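Local coordinates for protein putative Acetyltransferase from the GNAT family (Novosphingobium aromaticivorans DSM 12444, PDB 3EC4) that probably transfers an acyl group, most likely acetyl from acetyl-CoA, to a still unidentified acceptor, as expected of a GNAT-family acetyltransferase, at residues P193-Y198 and L211-R216; Q133-R138 and R180-G185. All coordinates share one frame; numbering follows the deposited sequence. Where two conformers were deposited one is given.

Contact 1: P193-Y198 and L211-R216; sequences PYLHSY and LGFRAR
Phe213 packs its ring against Leu195 and Pro193 where the helix 202-210 of a GNAT fold gives way to the last strand of the chain, 214-226. That helix ends in a Schellman motif: Gly212, at positive phi, is its C-prime residue, with Phe213 N returning to Tyr208 O and Gly212 N to Glu209 O. The chain then brings Phe213 against strand 192-198, and the packing there is tight and wholly apolar. CD2 of Leu195 stands over the centre of the Phe213 ring in a CH-pi contact, 3.6 Å from the centroid and 14° off the ring normal. With chi1 of Leu195 at 58°, CG lies between the backbone N and the carbonyl carbon, which places CD2 above the ring. Tyr194 meets the same ring at its edge, through CA, while Met87 of the intervening strand 76-88 adds to the packing around Phe213. No hydrogen bond joins the two segments; strand 192-198 pairs instead with 76-88 and 157-165. Beyond Phe213 the strands are separated by strand 76-88 and their side chains no longer meet. The more open side carries the arginines: Arg214 forms a salt bridge with Asp90, and Arg216 one with Asp9 besides a hydrogen bond to Gln86. Back in the buried part, CB of Pro193 closes on the far end of the aromatic ring, 3.9 Å from CZ of Phe213.

Contact 2: Q133-R138 and R180-G185; sequences QFYGVR and RKVIAG
Tyr135 packs one face of its ring against the aliphatic chain of Lys181, an example of a lysine packing through its methylenes. CG of Lys181 sits over the ring centre, 3.5 Å from the centroid of Tyr135 and only 4° off the normal, a nearly ideal CH-pi contact. With the lysine chain bent at chi2 (67°), CE lies out past the rim, 3.5 Å from CE1 of Tyr135. At the ring edge CG2 of Val182 lies 4.0 Å from CD2 of Tyr135, so consecutive helix residues take a face and an edge of one ring. In the next shell, NE2 of Gln133 stands beyond the opposite face, displaced toward the rim; it is held by a 3.0 Å hydrogen bond to O of Phe134, while Gln133 N bonds to Glu149. Ile101 touches both Tyr135 and Lys181, and a bound acetate, probably from the crystallisation liquor, lies beside the tyrosine. The contact seats on the sheet the helix 174-188 of a beta-alpha-beta crossover between parallel neighbours 157-165 and 192-198: strand 134-139 runs antiparallel between 102-103 and 142-149, and Val182 also touches Ala147 and Glu149 of strand 142-149 and Val160 of strand 157-165.

Helix 174-188 is the common element: it supplies one side of contact 2 and is followed, after a short turn, by strand 192-198 of contact 1. The centres of the contacts are about 16 Å apart, yet they meet through Ile183, whose CG2 lies 3.7 Å from CB of Pro193 and 4.0 Å from CZ of Phe213. A second junction brings CD2 of Leu211 to 3.8 Å from CG of Arg180. GNAT enzymes typically bind acetyl-CoA where two parallel central strands splay apart, here probably 157-165 and 192-198; contact 1 would then include one of them and contact 2 the helix between. The acetate modelled against Tyr135 is implausibly close and does not locate that site.

Contact 1: P193-Y198 and L211-R216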
loop_
_atom_site.group_PDB
_atom_site.type_symbol
_atom_site.label_atom_id
_atom_site.label_comp_id
_atom_site.label_asym_id
_atom_site.label_seq_id
_atom_site.Cartn_x
_atom_site.Cartn_y
_atom_site.Cartn_z
ATOM N N PRO A 193 -4.873 -4.764 -11.058
ATOM C CA PRO A 193 -4.907 -4.383 -9.659
ATOM C C PRO A 193 -4.585 -5.531 -8.752
ATOM O O PRO A 193 -4.968 -6.665 -9.030
ATOM C CB PRO A 193 -6.372 -3.935 -9.428
ATOM C CG PRO A 193 -6.928 -3.685 -10.804
ATOM C CD PRO A 193 -6.216 -4.642 -11.684
ATOM N N TYR A 194 -3.892 -5.221 -7.670
ATOM C CA TYR A 194 -3.727 -6.129 -6.528
ATOM C C TYR A 194 -3.768 -5.329 -5.234
ATOM O O TYR A 194 -3.631 -4.105 -5.236
ATOM C CB TYR A 194 -2.416 -6.913 -6.663
ATOM C CG TYR A 194 -1.204 -6.160 -6.214
ATOM C CD1 TYR A 194 -0.589 -5.242 -7.047
ATOM C CD2 TYR A 194 -0.637 -6.418 -4.984
ATOM C CE1 TYR A 194 0.537 -4.535 -6.611
ATOM C CE2 TYR A 194 0.465 -5.758 -4.562
ATOM C CZ TYR A 194 1.053 -4.803 -5.390
ATOM O OH TYR A 194 2.178 -4.134 -4.958
ATOM N N LEU A 195 -3.930 -6.017 -4.110
ATOM C CA LEU A 195 -3.929 -5.373 -2.821
ATOM C C LEU A 195 -3.609 -6.382 -1.769
ATOM O O LEU A 195 -3.586 -7.568 -2.022
ATOM C CB LEU A 195 -5.271 -4.699 -2.530
ATOM C CG LEU A 195 -6.534 -5.594 -2.545
ATOM C CD1 LEU A 195 -6.668 -6.395 -1.251
ATOM C CD2 LEU A 195 -7.819 -4.777 -2.825
ATOM N N HIS A 196 -3.308 -5.886 -0.590
ATOM C CA HIS A 196 -3.193 -6.716 0.597
ATOM C C HIS A 196 -4.282 -6.342 1.572
ATOM O O HIS A 196 -4.576 -5.146 1.751
ATOM C CB HIS A 196 -1.835 -6.528 1.304
ATOM C CG HIS A 196 -0.654 -6.953 0.480
ATOM N ND1 HIS A 196 0.112 -6.061 -0.235
ATOM C CD2 HIS A 196 -0.132 -8.182 0.225
ATOM C CE1 HIS A 196 1.061 -6.716 -0.884
ATOM N NE2 HIS A 196 0.942 -8.002 -0.608
ATOM N N SER A 197 -4.869 -7.343 2.218
ATOM C CA SER A 197 -5.702 -7.134 3.397
ATOM C C SER A 197 -4.997 -7.772 4.570
ATOM O O SER A 197 -4.329 -8.744 4.367
ATOM C CB SER A 197 -7.024 -7.854 3.215
ATOM O OG SER A 197 -7.929 -7.631 4.299
ATOM N N TYR A 198 -5.282 -7.330 5.789
ATOM C CA TYR A 198 -4.964 -8.147 6.938
ATOM C C TYR A 198 -5.744 -9.438 6.759
ATOM O O TYR A 198 -6.901 -9.389 6.312
ATOM C CB TYR A 198 -5.345 -7.456 8.249
ATOM C CG TYR A 198 -4.461 -6.290 8.562
ATOM C CD1 TYR A 198 -3.220 -6.502 9.154
ATOM C CD2 TYR A 198 -4.801 -4.999 8.206
ATOM C CE1 TYR A 198 -2.388 -5.482 9.438
ATOM C CE2 TYR A 198 -3.936 -3.929 8.498
ATOM C CZ TYR A 198 -2.724 -4.197 9.097
ATOM O OH TYR A 198 -1.842 -3.197 9.429
ATOM N N LEU A 211 -15.665 -6.914 -5.443
ATOM C CA LEU A 211 -15.130 -5.926 -6.382
ATOM C C LEU A 211 -14.187 -6.582 -7.386
ATOM O O LEU A 211 -13.480 -5.890 -8.115
ATOM C CB LEU A 211 -14.383 -4.834 -5.611
ATOM C CG LEU A 211 -15.291 -3.883 -4.816
ATOM C CD1 LEU A 211 -14.336 -3.050 -3.902
ATOM C CD2 LEU A 211 -16.089 -3.043 -5.744
ATOM N N GLY A 212 -14.168 -7.913 -7.445
ATOM C CA GLY A 212 -13.402 -8.579 -8.516
ATOM C C GLY A 212 -12.053 -9.127 -8.109
ATOM O O GLY A 212 -11.312 -9.663 -8.949
ATOM N N PHE A 213 -11.696 -8.968 -6.829
ATOM C CA PHE A 213 -10.392 -9.478 -6.343
ATOM C C PHE A 213 -10.528 -10.915 -5.881
ATOM O O PHE A 213 -11.518 -11.297 -5.282
ATOM C CB PHE A 213 -9.826 -8.680 -5.202
ATOM C CG PHE A 213 -9.390 -7.305 -5.591
ATOM C CD1 PHE A 213 -10.309 -6.283 -5.724
ATOM C CD2 PHE A 213 -8.046 -7.038 -5.866
ATOM C CE1 PHE A 213 -9.891 -5.013 -6.084
ATOM C CE2 PHE A 213 -7.621 -5.758 -6.196
ATOM C CZ PHE A 213 -8.534 -4.761 -6.307
ATOM N N ARG A 214 -9.521 -11.715 -6.166
ATOM C CA ARG A 214 -9.493 -13.091 -5.689
ATOM C C ARG A 214 -8.219 -13.266 -4.889
ATOM O O ARG A 214 -7.227 -12.560 -5.145
ATOM C CB ARG A 214 -9.543 -14.083 -6.866
ATOM C CG ARG A 214 -8.278 -14.148 -7.768
ATOM C CD ARG A 214 -8.538 -14.979 -9.054
ATOM N NE ARG A 214 -7.390 -14.913 -9.969
ATOM C CZ ARG A 214 -6.218 -15.498 -9.742
ATOM N NH1 ARG A 214 -6.033 -16.244 -8.682
ATOM N NH2 ARG A 214 -5.218 -15.343 -10.592
ATOM N N ALA A 215 -8.256 -14.204 -3.931
ATOM C CA ALA A 215 -7.114 -14.550 -3.124
ATOM C C ALA A 215 -6.017 -15.077 -4.001
ATOM O O ALA A 215 -6.234 -15.977 -4.816
ATOM C CB ALA A 215 -7.497 -15.604 -2.067
ATOM N N ARG A 216 -4.836 -14.510 -3.860
ATOM C CA ARG A 216 -3.687 -14.998 -4.576
ATOM C C ARG A 216 -2.810 -15.849 -3.644
ATOM O O ARG A 216 -2.565 -17.016 -3.929
ATOM C CB ARG A 216 -2.874 -13.863 -5.168
ATOM C CG ARG A 216 -1.892 -14.393 -6.181
ATOM C CD ARG A 216 -0.811 -13.454 -6.530
ATOM N NE ARG A 216 0.336 -14.235 -6.957
ATOM C CZ ARG A 216 1.507 -14.342 -6.323
ATOM N NH1 ARG A 216 1.807 -13.673 -5.203
ATOM N NH2 ARG A 216 2.418 -15.123 -6.874
#

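Contact 2: Q133-R138 and R180-G185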
loop_
_atom_site.group_PDB
_atom_site.type_symbol
_atom_site.label_atom_id
_atom_site.label_comp_id
_atom_site.label_asym_id
_atom_site.label_seq_id
_atom_site.Cartn_x
_atom_site.Cartn_y
_atom_site.Cartn_z
ATOM N N GLN A 133 -2.176 7.964 -8.392
ATOM C CA GLN A 133 -3.456 8.675 -8.442
ATOM C C GLN A 133 -4.257 8.408 -7.194
ATOM O O GLN A 133 -4.434 7.261 -6.794
ATOM C CB GLN A 133 -4.280 8.218 -9.631
ATOM C CG GLN A 133 -5.586 9.009 -9.823
ATOM C CD GLN A 133 -5.354 10.445 -10.186
ATOM O OE1 GLN A 133 -4.598 10.729 -11.112
ATOM N NE2 GLN A 133 -5.980 11.369 -9.453
ATOM N N PHE A 134 -4.829 9.475 -6.647
ATOM C CA PHE A 134 -5.802 9.427 -5.581
ATOM C C PHE A 134 -7.137 10.018 -5.979
ATOM O O PHE A 134 -7.210 10.968 -6.780
ATOM C CB PHE A 134 -5.235 10.146 -4.340
ATOM C CG PHE A 134 -4.394 9.246 -3.476
ATOM C CD1 PHE A 134 -3.091 8.947 -3.842
ATOM C CD2 PHE A 134 -4.914 8.671 -2.337
ATOM C CE1 PHE A 134 -2.323 8.069 -3.072
ATOM C CE2 PHE A 134 -4.145 7.795 -1.562
ATOM C CZ PHE A 134 -2.857 7.517 -1.923
ATOM N N TYR A 135 -8.205 9.398 -5.482
ATOM C CA TYR A 135 -9.556 9.860 -5.684
ATOM C C TYR A 135 -10.211 10.063 -4.322
ATOM O O TYR A 135 -9.789 9.474 -3.300
ATOM C CB TYR A 135 -10.333 8.829 -6.500
ATOM C CG TYR A 135 -9.890 8.747 -7.961
ATOM C CD1 TYR A 135 -10.291 9.690 -8.863
ATOM C CD2 TYR A 135 -9.051 7.736 -8.409
ATOM C CE1 TYR A 135 -9.906 9.622 -10.194
ATOM C CE2 TYR A 135 -8.659 7.665 -9.745
ATOM C CZ TYR A 135 -9.099 8.626 -10.622
ATOM O OH TYR A 135 -8.713 8.609 -11.966
ATOM N N GLY A 136 -11.234 10.907 -4.314
ATOM C CA GLY A 136 -11.940 11.211 -3.097
ATOM C C GLY A 136 -13.412 11.382 -3.355
ATOM O O GLY A 136 -13.842 11.506 -4.486
ATOM N N VAL A 137 -14.144 11.428 -2.258
ATOM C CA VAL A 137 -15.528 11.856 -2.270
ATOM C C VAL A 137 -15.677 12.954 -1.232
ATOM O O VAL A 137 -15.133 12.855 -0.122
ATOM C CB VAL A 137 -16.536 10.714 -1.972
ATOM C CG1 VAL A 137 -17.962 11.229 -2.114
ATOM C CG2 VAL A 137 -16.320 9.536 -2.901
ATOM N N ARG A 138 -16.410 13.996 -1.610
ATOM C CA ARG A 138 -16.680 15.129 -0.716
ATOM C C ARG A 138 -18.133 15.133 -0.299
ATOM O O ARG A 138 -19.007 14.899 -1.118
ATOM C CB ARG A 138 -16.316 16.464 -1.378
ATOM C CG ARG A 138 -14.819 16.567 -1.669
ATOM C CD ARG A 138 -14.259 17.984 -1.521
ATOM N NE ARG A 138 -12.801 17.931 -1.391
ATOM C CZ ARG A 138 -12.095 18.334 -0.325
ATOM N NH1 ARG A 138 -12.685 18.868 0.733
ATOM N NH2 ARG A 138 -10.775 18.214 -0.325
ATOM N N ARG A 180 -13.533 1.052 -6.989
ATOM C CA ARG A 180 -13.965 0.968 -8.394
ATOM C C ARG A 180 -13.269 2.003 -9.264
ATOM O O ARG A 180 -12.845 1.694 -10.369
ATOM C CB ARG A 180 -15.467 1.171 -8.536
ATOM C CG ARG A 180 -16.354 0.002 -8.034
ATOM C CD ARG A 180 -17.790 0.404 -8.177
ATOM N NE ARG A 180 -18.820 -0.575 -7.832
ATOM C CZ ARG A 180 -19.201 -1.568 -8.634
ATOM N NH1 ARG A 180 -18.615 -1.753 -9.796
ATOM N NH2 ARG A 180 -20.177 -2.389 -8.264
ATOM N N LYS A 181 -13.201 3.236 -8.797
ATOM C CA LYS A 181 -12.589 4.299 -9.586
ATOM C C LYS A 181 -11.102 4.046 -9.785
ATOM O O LYS A 181 -10.562 4.151 -10.881
ATOM C CB LYS A 181 -12.804 5.639 -8.920
ATOM C CG LYS A 181 -12.332 6.805 -9.779
ATOM C CD LYS A 181 -13.138 7.002 -11.043
ATOM C CE LYS A 181 -12.648 8.238 -11.770
ATOM N NZ LYS A 181 -13.338 8.442 -13.016
ATOM N N VAL A 182 -10.412 3.707 -8.715
ATOM C CA VAL A 182 -8.982 3.414 -8.839
ATOM C C VAL A 182 -8.687 2.267 -9.868
ATOM O O VAL A 182 -7.787 2.389 -10.721
ATOM C CB VAL A 182 -8.366 3.074 -7.431
ATOM C CG1 VAL A 182 -6.895 2.501 -7.642
ATOM C CG2 VAL A 182 -8.330 4.297 -6.511
ATOM N N ILE A 183 -9.433 1.153 -9.779
ATOM C CA ILE A 183 -9.186 -0.012 -10.641
ATOM C C ILE A 183 -9.590 0.215 -12.116
ATOM O O ILE A 183 -8.985 -0.349 -12.989
ATOM C CB ILE A 183 -9.758 -1.332 -10.067
ATOM C CG1 ILE A 183 -11.279 -1.351 -10.046
ATOM C CG2 ILE A 183 -9.134 -1.621 -8.688
ATOM C CD1 ILE A 183 -11.879 -2.701 -9.491
ATOM N N ALA A 184 -10.546 1.132 -12.339
ATOM C CA ALA A 184 -10.918 1.569 -13.671
ATOM C C ALA A 184 -9.721 2.226 -14.356
ATOM O O ALA A 184 -9.466 2.002 -15.553
ATOM C CB ALA A 184 -12.079 2.512 -13.573
ATOM N N GLY A 185 -8.984 3.045 -13.612
ATOM C CA GLY A 185 -7.827 3.755 -14.181
ATOM C C GLY A 185 -6.725 2.769 -14.507
ATOM O O GLY A 185 -6.107 2.836 -15.578
#